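PDB 1T6C: exopolyphosphatase from Aquifex aeolicus, which probably hydrolyses the phosphoanhydride bonds of polyphosphate or guanosine pentaphosphate as a calcium-binding member of the Ppx/GppA family with an actin-like fold. Local coordinates for residues T176-D181 with V273-I278; T217-L222 with G242-W247; K252-E257 with K261-V266. All blocks are in the same frame, centred on the assembly; numbering follows the deposited sequence. Where two conformers were deposited one is given.

In the fold
All three contacts belong to the domain built on the six-stranded sheet, one of the two domains of the actin-like fold, and gather round the start of helix 274-288. Interaction 1 packs the turn after helix 170-177 on the first turn of helix 274-288. Interaction 2 crosses helices 214-223 and 241-251 about 16 Å away, centre to centre, and Ile-278 CD1 lies 3.8 Å from Leu-219 CD2. Interaction 3, about 13 Å from the centres of both others, meets interaction 2 where Trp-247 packs edge-to-face with Phe-263, and interaction 1 through a probable hydrogen bond, Asp-181 OD2 to Ser-256 OG (2.5 Å). The bound calcium is nearest interaction 1, about 13 Å from the side chain of Ala-276.

Interaction 1: T176-D181 with V273-I278; sequences TFFKQD and VILAGI
Phe-178 meets helix 274-288 through one corner of its ring, and CE2 makes the closest approaches. Its nearest partner is a methyl of Leu-275, with Phe-178 CE2 and Leu-275 CD2 3.9 Å apart; this methyl approaches obliquely. The backbone of the next residue lies at the ring edge, near the ring plane, with Ala-276 N 4.1 Å from Phe-178 CE2. The methyl of Ala-276 completes the set, its CB 4.2 Å from Phe-178 CE2. No hydrogen bond joins the two segments, and the small buried interface is apolar packing.

Phe-178 is the first residue to leave helical backbone angles after helix 170-177, and its CG stands anti to the carbonyl carbon (chi1 -58°), which sends the ring toward Leu-275 and Ala-276. The contact therefore lodges a phenylalanine from just beyond the end of helix 170-177 against the first turn of helix 274-288, nearly a hundred residues later in the chain, within the second domain of the actin-like fold. Pro-183 touches both Phe-178 and Leu-275, while the ring of Phe-191 meets that of Phe-178 at a steep angle. Farther out, Glu-187 accepts a hydrogen bond from the backbone N of Gln-180, and Asp-181 OD2 pairs with Ser-256 OG, tying the exit of the turn to neighbouring parts of the domain.

Interaction 2: T217-L222 with G242-W247; sequences TTLAAL and GQIKKW
Trp-247 carries its CG anti to the carbonyl carbon (chi1 -77°), which turns the indole toward helix 214-223, where Leu-222, with the same kind of first torsion (chi1 -67°), meets it. Leu-222 CB sits over one face of the six-membered ring, 3.9 Å from its centroid and 21° off the normal, a CH-pi contact displaced toward the rim. Beside it, Leu-222 CD1 reaches the outer ring at Trp-247 CZ3, 4.0 Å away. Leu-219 runs past the tryptophan in the opposite direction and packs at the root of the indole: its CD2 is 3.4 Å from Trp-247 CB, a tight approach, and 3.6 Å from Trp-247 CG. The other methyl of Leu-219 bridges to Ile-244, across which the leucine lies at about a right angle, with Leu-219 CD1 4.1 Å from Ile-244 CG2. With an alanine at Trp-247, Leu-222 CB and CD1 are likely to lose the ring they pack on, a gap to open beside Leu-219, and Glu-223 to be deprived of the indole N-H, which bonds to its OE1.

The helices themselves are nearly perpendicular and 11.0 Å apart at the segment axes, a separation filled by these large side chains. Ile-278 of helix 274-288 touches Leu-219 and Ile-244, Leu-239 of edge strand 238-240 packs on the same two residues, and Leu-293 of strand 292-296 meets Ile-244, placing the crossing against the six-stranded sheet.

Interaction 3: K252-E257 with K261-V266; sequences KEIPSE and KRFRQV
Ile-254 drives its CD1 methyl at the rim of the Phe-263 ring, 3.6 Å from Phe-263 CE1 and in the plane of the ring, so the methyl meets an edge and no face. The two side chains cross at about a right angle. With CG1 anti to the carbonyl carbon (chi1 -53°), the isoleucine extends its CD1 toward the far segment. This is the close-packed part of the contact, and it is backed from within: Trp-247 meets Phe-263 edge-to-face, and Phe-251 and Leu-222 pack on the same phenylalanine.

One face of the Phe-263 ring carries its own neighbour in sequence, Arg-262, whose CG lies 3.5 Å above the plane toward the rim. The arginine then folds back: its guanidinium turns one face to the ring's CZ corner, with Phe-263 CZ 3.7 Å above the guanidinium plane. Toward solvent the packing is loose. Arg-262 CG comes within only 4.5 Å of Ile-254 CD1, and exposed Lys-261 stretches its extended chain past the carbonyl of Glu-257, with Lys-261 CD 3.7 Å from Glu-257 O.

The two segments contain the two ends of short helix 256-262, which follows the loop holding Ile-254 and passes into the type I beta turn Phe-263 to Val-266. Through Ile-254 and Phe-263 the helix entrance is folded against its exit; Arg-259 NE, from within the helix, donates to Ile-254 O. With no hydrogen bond or salt bridge between the segments, their cohesion rests on the apolar isoleucine-phenylalanine pair, while Lys-261 and Arg-262 meet the other segment through their methylenes rather than their charged ends.

Interaction 1: T176-D181 with V273-I278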
loop_
_atom_site.group_PDB
_atom_site.type_symbol
_atom_site.label_atom_id
_atom_site.label_comp_id
_atom_site.label_asym_id
_atom_site.label_seq_id
_atom_site.Cartn_x
_atom_site.Cartn_y
_atom_site.Cartn_z
ATOM N N THR A 176 -16.748 10.290 -6.979
ATOM C CA THR A 176 -16.786 11.666 -7.438
ATOM C C THR A 176 -17.053 11.752 -8.924
ATOM O O THR A 176 -17.893 12.551 -9.376
ATOM C CB THR A 176 -15.434 12.356 -7.120
ATOM O OG1 THR A 176 -15.281 12.529 -5.696
ATOM C CG2 THR A 176 -15.370 13.728 -7.761
ATOM N N PHE A 177 -16.305 10.968 -9.699
ATOM C CA PHE A 177 -16.344 11.102 -11.165
ATOM C C PHE A 177 -17.240 10.096 -11.875
ATOM O O PHE A 177 -17.811 10.420 -12.918
ATOM C CB PHE A 177 -14.918 10.980 -11.719
ATOM C CG PHE A 177 -14.038 12.116 -11.318
ATOM C CD1 PHE A 177 -14.291 13.390 -11.808
ATOM C CD2 PHE A 177 -12.949 11.928 -10.471
ATOM C CE1 PHE A 177 -13.516 14.466 -11.415
ATOM C CE2 PHE A 177 -12.194 12.993 -10.082
ATOM C CZ PHE A 177 -12.472 14.271 -10.562
ATOM N N PHE A 178 -17.299 8.879 -11.354
ATOM C CA PHE A 178 -17.920 7.759 -12.058
ATOM C C PHE A 178 -19.329 7.578 -11.541
ATOM O O PHE A 178 -19.611 6.676 -10.762
ATOM C CB PHE A 178 -17.094 6.481 -11.948
ATOM C CG PHE A 178 -15.667 6.589 -12.463
ATOM C CD1 PHE A 178 -15.245 7.615 -13.317
ATOM C CD2 PHE A 178 -14.736 5.606 -12.121
ATOM C CE1 PHE A 178 -13.942 7.661 -13.776
ATOM C CE2 PHE A 178 -13.402 5.657 -12.613
ATOM C CZ PHE A 178 -13.030 6.670 -13.434
ATOM N N LYS A 179 -20.228 8.430 -12.016
ATOM C CA LYS A 179 -21.616 8.337 -11.579
ATOM C C LYS A 179 -22.327 7.138 -12.218
ATOM O O LYS A 179 -23.256 6.611 -11.613
ATOM C CB LYS A 179 -22.404 9.617 -11.851
ATOM C CG LYS A 179 -21.738 10.913 -11.368
ATOM C CD LYS A 179 -21.550 10.926 -9.889
ATOM C CE LYS A 179 -21.008 12.272 -9.420
ATOM N NZ LYS A 179 -20.691 12.255 -7.958
ATOM N N GLN A 180 -21.886 6.726 -13.409
ATOM C CA GLN A 180 -22.350 5.476 -14.032
ATOM C C GLN A 180 -21.362 4.344 -13.781
ATOM O O GLN A 180 -20.174 4.575 -13.533
ATOM C CB GLN A 180 -22.550 5.676 -15.526
ATOM C CG GLN A 180 -23.555 6.768 -15.850
ATOM C CD GLN A 180 -24.906 6.211 -16.151
ATOM O OE1 GLN A 180 -25.657 5.852 -15.242
ATOM N NE2 GLN A 180 -25.222 6.100 -17.438
ATOM N N ASP A 181 -21.864 3.117 -13.860
ATOM C CA ASP A 181 -21.040 1.935 -13.667
ATOM C C ASP A 181 -21.174 1.006 -14.863
ATOM O O ASP A 181 -22.193 0.330 -14.984
ATOM C CB ASP A 181 -21.478 1.240 -12.390
ATOM C CG ASP A 181 -20.664 0.022 -12.075
ATOM O OD1 ASP A 181 -19.687 -0.305 -12.798
ATOM O OD2 ASP A 181 -20.917 -0.661 -11.067
ATOM N N VAL A 273 -13.578 -0.023 -7.790
ATOM C CA VAL A 273 -12.508 0.985 -7.770
ATOM C C VAL A 273 -11.259 0.726 -8.603
ATOM O O VAL A 273 -10.459 1.648 -8.764
ATOM C CB VAL A 273 -12.058 1.315 -6.322
ATOM C CG1 VAL A 273 -13.252 1.751 -5.490
ATOM C CG2 VAL A 273 -11.335 0.122 -5.707
ATOM N N ILE A 274 -11.085 -0.484 -9.145
ATOM C CA ILE A 274 -9.850 -0.803 -9.860
ATOM C C ILE A 274 -9.652 0.110 -11.041
ATOM O O ILE A 274 -8.503 0.458 -11.321
ATOM C CB ILE A 274 -9.763 -2.306 -10.261
ATOM C CG1 ILE A 274 -8.314 -2.616 -10.674
ATOM C CG2 ILE A 274 -10.810 -2.679 -11.299
ATOM C CD1 ILE A 274 -8.108 -4.082 -10.921
ATOM N N LEU A 275 -10.717 0.557 -11.715
ATOM C CA LEU A 275 -10.520 1.401 -12.906
ATOM C C LEU A 275 -9.817 2.725 -12.546
ATOM O O LEU A 275 -8.867 3.160 -13.205
ATOM C CB LEU A 275 -11.867 1.669 -13.599
ATOM C CG LEU A 275 -11.776 2.474 -14.893
ATOM C CD1 LEU A 275 -11.030 1.681 -15.984
ATOM C CD2 LEU A 275 -13.167 2.898 -15.361
ATOM N N ALA A 276 -10.251 3.364 -11.483
ATOM C CA ALA A 276 -9.636 4.586 -10.972
ATOM C C ALA A 276 -8.199 4.358 -10.621
ATOM O O ALA A 276 -7.341 5.209 -10.911
ATOM C CB ALA A 276 -10.410 5.141 -9.735
ATOM N N GLY A 277 -7.897 3.221 -9.995
ATOM C CA GLY A 277 -6.527 2.879 -9.686
ATOM C C GLY A 277 -5.681 2.785 -10.929
ATOM O O GLY A 277 -4.573 3.288 -10.967
ATOM N N ILE A 278 -6.187 2.084 -11.937
ATOM C CA ILE A 278 -5.426 1.923 -13.178
ATOM C C ILE A 278 -5.165 3.295 -13.780
ATOM O O ILE A 278 -4.061 3.563 -14.256
ATOM C CB ILE A 278 -6.174 1.031 -14.164
ATOM C CG1 ILE A 278 -6.299 -0.387 -13.630
ATOM C CG2 ILE A 278 -5.421 0.971 -15.488
ATOM C CD1 ILE A 278 -7.308 -1.213 -14.415
#

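Interaction 2: T217-L222 with G242-W247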
loop_
_atom_site.group_PDB
_atom_site.type_symbol
_atom_site.label_atom_id
_atom_site.label_comp_id
_atom_site.label_asym_id
_atom_site.label_seq_id
_atom_site.Cartn_x
_atom_site.Cartn_y
_atom_site.Cartn_z
ATOM N N THR A 217 -0.361 -4.609 -8.765
ATOM C CA THR A 217 0.003 -6.015 -8.714
ATOM C C THR A 217 -1.088 -6.857 -9.368
ATOM O O THR A 217 -0.795 -7.850 -10.007
ATOM C CB THR A 217 0.279 -6.540 -7.284
ATOM O OG1 THR A 217 -0.802 -6.204 -6.395
ATOM C CG2 THR A 217 1.526 -5.877 -6.698
ATOM N N THR A 218 -2.350 -6.476 -9.201
ATOM C CA THR A 218 -3.428 -7.155 -9.930
ATOM C C THR A 218 -3.262 -6.979 -11.416
ATOM O O THR A 218 -3.390 -7.946 -12.159
ATOM C CB THR A 218 -4.781 -6.639 -9.483
ATOM O OG1 THR A 218 -4.958 -6.933 -8.089
ATOM C CG2 THR A 218 -5.891 -7.356 -10.221
ATOM N N LEU A 219 -2.904 -5.769 -11.858
ATOM C CA LEU A 219 -2.660 -5.521 -13.283
ATOM C C LEU A 219 -1.534 -6.379 -13.830
ATOM O O LEU A 219 -1.662 -6.985 -14.897
ATOM C CB LEU A 219 -2.358 -4.039 -13.522
ATOM C CG LEU A 219 -3.386 -3.070 -14.040
ATOM C CD1 LEU A 219 -2.657 -1.968 -14.767
ATOM C CD2 LEU A 219 -4.435 -3.679 -14.947
ATOM N N ALA A 220 -0.442 -6.494 -13.069
ATOM C CA ALA A 220 0.666 -7.333 -13.468
ATOM C C ALA A 220 0.243 -8.788 -13.576
ATOM O O ALA A 220 0.581 -9.465 -14.556
ATOM C CB ALA A 220 1.837 -7.171 -12.505
ATOM N N ALA A 221 -0.523 -9.295 -12.615
ATOM C CA ALA A 221 -1.026 -10.664 -12.685
ATOM C C ALA A 221 -1.912 -10.857 -13.910
ATOM O O ALA A 221 -1.851 -11.877 -14.568
ATOM C CB ALA A 221 -1.799 -11.019 -11.410
ATOM N N LEU A 222 -2.767 -9.891 -14.210
ATOM C CA LEU A 222 -3.610 -9.973 -15.409
ATOM C C LEU A 222 -2.769 -9.977 -16.696
ATOM O O LEU A 222 -2.945 -10.867 -17.571
ATOM C CB LEU A 222 -4.630 -8.820 -15.412
ATOM C CG LEU A 222 -5.704 -8.841 -14.329
ATOM C CD1 LEU A 222 -6.495 -7.551 -14.345
ATOM C CD2 LEU A 222 -6.641 -10.023 -14.519
ATOM N N GLY A 242 1.519 1.391 -22.805
ATOM C CA GLY A 242 0.609 0.679 -23.693
ATOM C C GLY A 242 -0.167 -0.461 -23.050
ATOM O O GLY A 242 -1.350 -0.634 -23.322
ATOM N N GLN A 243 0.507 -1.241 -22.209
ATOM C CA GLN A 243 -0.134 -2.362 -21.514
ATOM C C GLN A 243 -1.185 -1.840 -20.516
ATOM O O GLN A 243 -2.318 -2.360 -20.448
ATOM C CB GLN A 243 0.891 -3.203 -20.780
ATOM C CG GLN A 243 1.687 -4.161 -21.693
ATOM C CD GLN A 243 2.911 -4.792 -20.990
ATOM O OE1 GLN A 243 3.613 -4.140 -20.263
ATOM N NE2 GLN A 243 3.132 -6.091 -21.200
ATOM N N ILE A 244 -0.818 -0.787 -19.788
ATOM C CA ILE A 244 -1.719 -0.218 -18.787
ATOM C C ILE A 244 -2.899 0.427 -19.495
ATOM O O ILE A 244 -4.029 0.297 -19.060
ATOM C CB ILE A 244 -0.968 0.754 -17.863
ATOM C CG1 ILE A 244 0.126 0.010 -17.082
ATOM C CG2 ILE A 244 -1.935 1.425 -16.874
ATOM C CD1 ILE A 244 0.982 0.902 -16.245
ATOM N N LYS A 245 -2.662 1.126 -20.601
ATOM C CA LYS A 245 -3.759 1.745 -21.365
ATOM C C LYS A 245 -4.769 0.696 -21.835
ATOM O O LYS A 245 -5.989 0.880 -21.722
ATOM C CB LYS A 245 -3.229 2.534 -22.579
ATOM C CG LYS A 245 -4.330 3.301 -23.299
ATOM C CD LYS A 245 -3.901 3.937 -24.595
ATOM C CE LYS A 245 -5.088 4.582 -25.316
ATOM N NZ LYS A 245 -6.055 3.585 -25.859
ATOM N N LYS A 246 -4.283 -0.417 -22.343
ATOM C CA LYS A 246 -5.181 -1.456 -22.831
ATOM C C LYS A 246 -6.035 -2.041 -21.707
ATOM O O LYS A 246 -7.231 -2.286 -21.907
ATOM C CB LYS A 246 -4.412 -2.511 -23.608
ATOM C CG LYS A 246 -4.088 -2.004 -24.993
ATOM C CD LYS A 246 -3.043 -2.874 -25.673
ATOM C CE LYS A 246 -3.555 -3.500 -26.961
ATOM N NZ LYS A 246 -2.535 -4.465 -27.481
ATOM N N TRP A 247 -5.465 -2.193 -20.508
ATOM C CA TRP A 247 -6.265 -2.648 -19.348
ATOM C C TRP A 247 -7.282 -1.609 -18.887
ATOM O O TRP A 247 -8.408 -1.956 -18.478
ATOM C CB TRP A 247 -5.363 -3.094 -18.181
ATOM C CG TRP A 247 -4.782 -4.432 -18.436
ATOM C CD1 TRP A 247 -3.508 -4.725 -18.797
ATOM C CD2 TRP A 247 -5.501 -5.664 -18.474
ATOM N NE1 TRP A 247 -3.380 -6.074 -19.033
ATOM C CE2 TRP A 247 -4.598 -6.675 -18.834
ATOM C CE3 TRP A 247 -6.832 -6.026 -18.201
ATOM C CZ2 TRP A 247 -4.972 -7.993 -18.962
ATOM C CZ3 TRP A 247 -7.186 -7.335 -18.318
ATOM C CH2 TRP A 247 -6.268 -8.301 -18.690
#

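Interaction 3: K252-E257 with K261-V266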
loop_
_atom_site.group_PDB
_atom_site.type_symbol
_atom_site.label_atom_id
_atom_site.label_comp_id
_atom_site.label_asym_id
_atom_site.label_seq_id
_atom_site.Cartn_x
_atom_site.Cartn_y
_atom_site.Cartn_z
ATOM N N LYS A 252 -12.945 -0.154 -18.527
ATOM C CA LYS A 252 -13.924 0.905 -18.693
ATOM C C LYS A 252 -15.171 0.430 -19.448
ATOM O O LYS A 252 -16.163 1.120 -19.424
ATOM C CB LYS A 252 -13.273 2.159 -19.304
ATOM C CG LYS A 252 -13.104 2.147 -20.790
ATOM C CD LYS A 252 -12.418 3.466 -21.232
ATOM C CE LYS A 252 -12.302 3.554 -22.737
ATOM N NZ LYS A 252 -11.629 4.827 -23.161
ATOM N N GLU A 253 -15.118 -0.742 -20.069
ATOM C CA GLU A 253 -16.250 -1.321 -20.793
ATOM C C GLU A 253 -16.960 -2.413 -20.010
ATOM O O GLU A 253 -17.910 -3.033 -20.523
ATOM C CB GLU A 253 -15.758 -1.939 -22.104
ATOM C CG GLU A 253 -15.093 -0.966 -23.041
ATOM C CD GLU A 253 -15.993 0.184 -23.504
ATOM O OE1 GLU A 253 -15.426 1.296 -23.774
ATOM O OE2 GLU A 253 -17.253 0.001 -23.597
ATOM N N ILE A 254 -16.525 -2.667 -18.772
ATOM C CA ILE A 254 -17.075 -3.767 -17.979
ATOM C C ILE A 254 -17.747 -3.237 -16.724
ATOM O O ILE A 254 -17.091 -2.596 -15.893
ATOM C CB ILE A 254 -15.999 -4.813 -17.575
ATOM C CG1 ILE A 254 -15.221 -5.314 -18.817
ATOM C CG2 ILE A 254 -16.680 -5.980 -16.793
ATOM C CD1 ILE A 254 -14.008 -6.183 -18.490
ATOM N N PRO A 255 -19.038 -3.531 -16.530
ATOM C CA PRO A 255 -19.696 -3.169 -15.282
ATOM C C PRO A 255 -18.978 -3.811 -14.093
ATOM O O PRO A 255 -18.498 -4.926 -14.183
ATOM C CB PRO A 255 -21.101 -3.742 -15.450
ATOM C CG PRO A 255 -21.292 -3.979 -16.896
ATOM C CD PRO A 255 -19.944 -4.264 -17.432
ATOM N N SER A 256 -18.938 -3.108 -12.973
ATOM C CA SER A 256 -18.137 -3.546 -11.836
ATOM C C SER A 256 -18.451 -4.969 -11.388
ATOM O O SER A 256 -17.539 -5.730 -11.077
ATOM C CB SER A 256 -18.255 -2.590 -10.643
ATOM O OG SER A 256 -19.572 -2.531 -10.123
ATOM N N GLU A 257 -19.732 -5.327 -11.364
ATOM C CA GLU A 257 -20.151 -6.646 -10.902
ATOM C C GLU A 257 -19.682 -7.790 -11.792
ATOM O O GLU A 257 -19.612 -8.933 -11.333
ATOM C CB GLU A 257 -21.676 -6.721 -10.746
ATOM C CG GLU A 257 -22.313 -5.563 -10.000
ATOM C CD GLU A 257 -22.927 -4.512 -10.914
ATOM O OE1 GLU A 257 -22.317 -4.194 -11.966
ATOM O OE2 GLU A 257 -24.022 -4.008 -10.574
ATOM N N LYS A 261 -15.798 -11.614 -12.320
ATOM C CA LYS A 261 -16.236 -12.801 -13.034
ATOM C C LYS A 261 -15.397 -13.025 -14.283
ATOM O O LYS A 261 -15.017 -14.149 -14.582
ATOM C CB LYS A 261 -17.699 -12.665 -13.435
ATOM C CG LYS A 261 -18.637 -12.524 -12.249
ATOM C CD LYS A 261 -20.058 -12.349 -12.748
ATOM C CE LYS A 261 -21.104 -12.427 -11.653
ATOM N NZ LYS A 261 -22.401 -11.900 -12.198
ATOM N N ARG A 262 -15.136 -11.957 -15.011
ATOM C CA ARG A 262 -14.344 -12.030 -16.255
ATOM C C ARG A 262 -12.865 -12.219 -16.006
ATOM O O ARG A 262 -12.198 -12.935 -16.750
ATOM C CB ARG A 262 -14.585 -10.772 -17.097
ATOM C CG ARG A 262 -13.838 -10.676 -18.395
ATOM C CD ARG A 262 -14.108 -11.783 -19.434
ATOM N NE ARG A 262 -13.208 -11.662 -20.573
ATOM C CZ ARG A 262 -11.963 -12.081 -20.606
ATOM N NH1 ARG A 262 -11.412 -12.664 -19.547
ATOM N NH2 ARG A 262 -11.220 -11.896 -21.691
ATOM N N PHE A 263 -12.361 -11.571 -14.957
ATOM C CA PHE A 263 -10.933 -11.578 -14.626
ATOM C C PHE A 263 -10.796 -12.014 -13.166
ATOM O O PHE A 263 -10.882 -11.196 -12.248
ATOM C CB PHE A 263 -10.329 -10.188 -14.857
ATOM C CG PHE A 263 -10.330 -9.774 -16.302
ATOM C CD1 PHE A 263 -11.200 -8.775 -16.761
ATOM C CD2 PHE A 263 -9.513 -10.393 -17.204
ATOM C CE1 PHE A 263 -11.203 -8.411 -18.101
ATOM C CE2 PHE A 263 -9.481 -10.007 -18.548
ATOM C CZ PHE A 263 -10.350 -9.030 -19.001
ATOM N N ARG A 264 -10.557 -13.311 -12.983
ATOM C CA ARG A 264 -10.560 -13.956 -11.670
ATOM C C ARG A 264 -9.637 -13.328 -10.645
ATOM O O ARG A 264 -9.922 -13.371 -9.451
ATOM C CB ARG A 264 -10.125 -15.413 -11.828
ATOM C CG ARG A 264 -11.133 -16.280 -12.464
ATOM C CD ARG A 264 -10.697 -17.726 -12.557
ATOM N NE ARG A 264 -11.622 -18.368 -13.484
ATOM C CZ ARG A 264 -12.831 -18.771 -13.158
ATOM N NH1 ARG A 264 -13.248 -18.702 -11.896
ATOM N NH2 ARG A 264 -13.601 -19.314 -14.098
ATOM N N GLN A 265 -8.544 -12.733 -11.098
ATOM C CA GLN A 265 -7.570 -12.139 -10.187
ATOM C C GLN A 265 -8.075 -10.876 -9.508
ATOM O O GLN A 265 -7.582 -10.498 -8.442
ATOM C CB GLN A 265 -6.264 -11.864 -10.923
ATOM C CG GLN A 265 -5.628 -13.135 -11.455
ATOM C CD GLN A 265 -5.868 -13.347 -12.941
ATOM O OE1 GLN A 265 -7.002 -13.160 -13.443
ATOM N NE2 GLN A 265 -4.795 -13.683 -13.675
ATOM N N VAL A 266 -9.071 -10.229 -10.109
ATOM C CA VAL A 266 -9.702 -9.060 -9.483
ATOM C C VAL A 266 -10.524 -9.448 -8.269
ATOM O O VAL A 266 -11.501 -10.182 -8.407
ATOM C CB VAL A 266 -10.602 -8.308 -10.520
ATOM C CG1 VAL A 266 -11.224 -7.079 -9.898
ATOM C CG2 VAL A 266 -9.734 -7.924 -11.739
#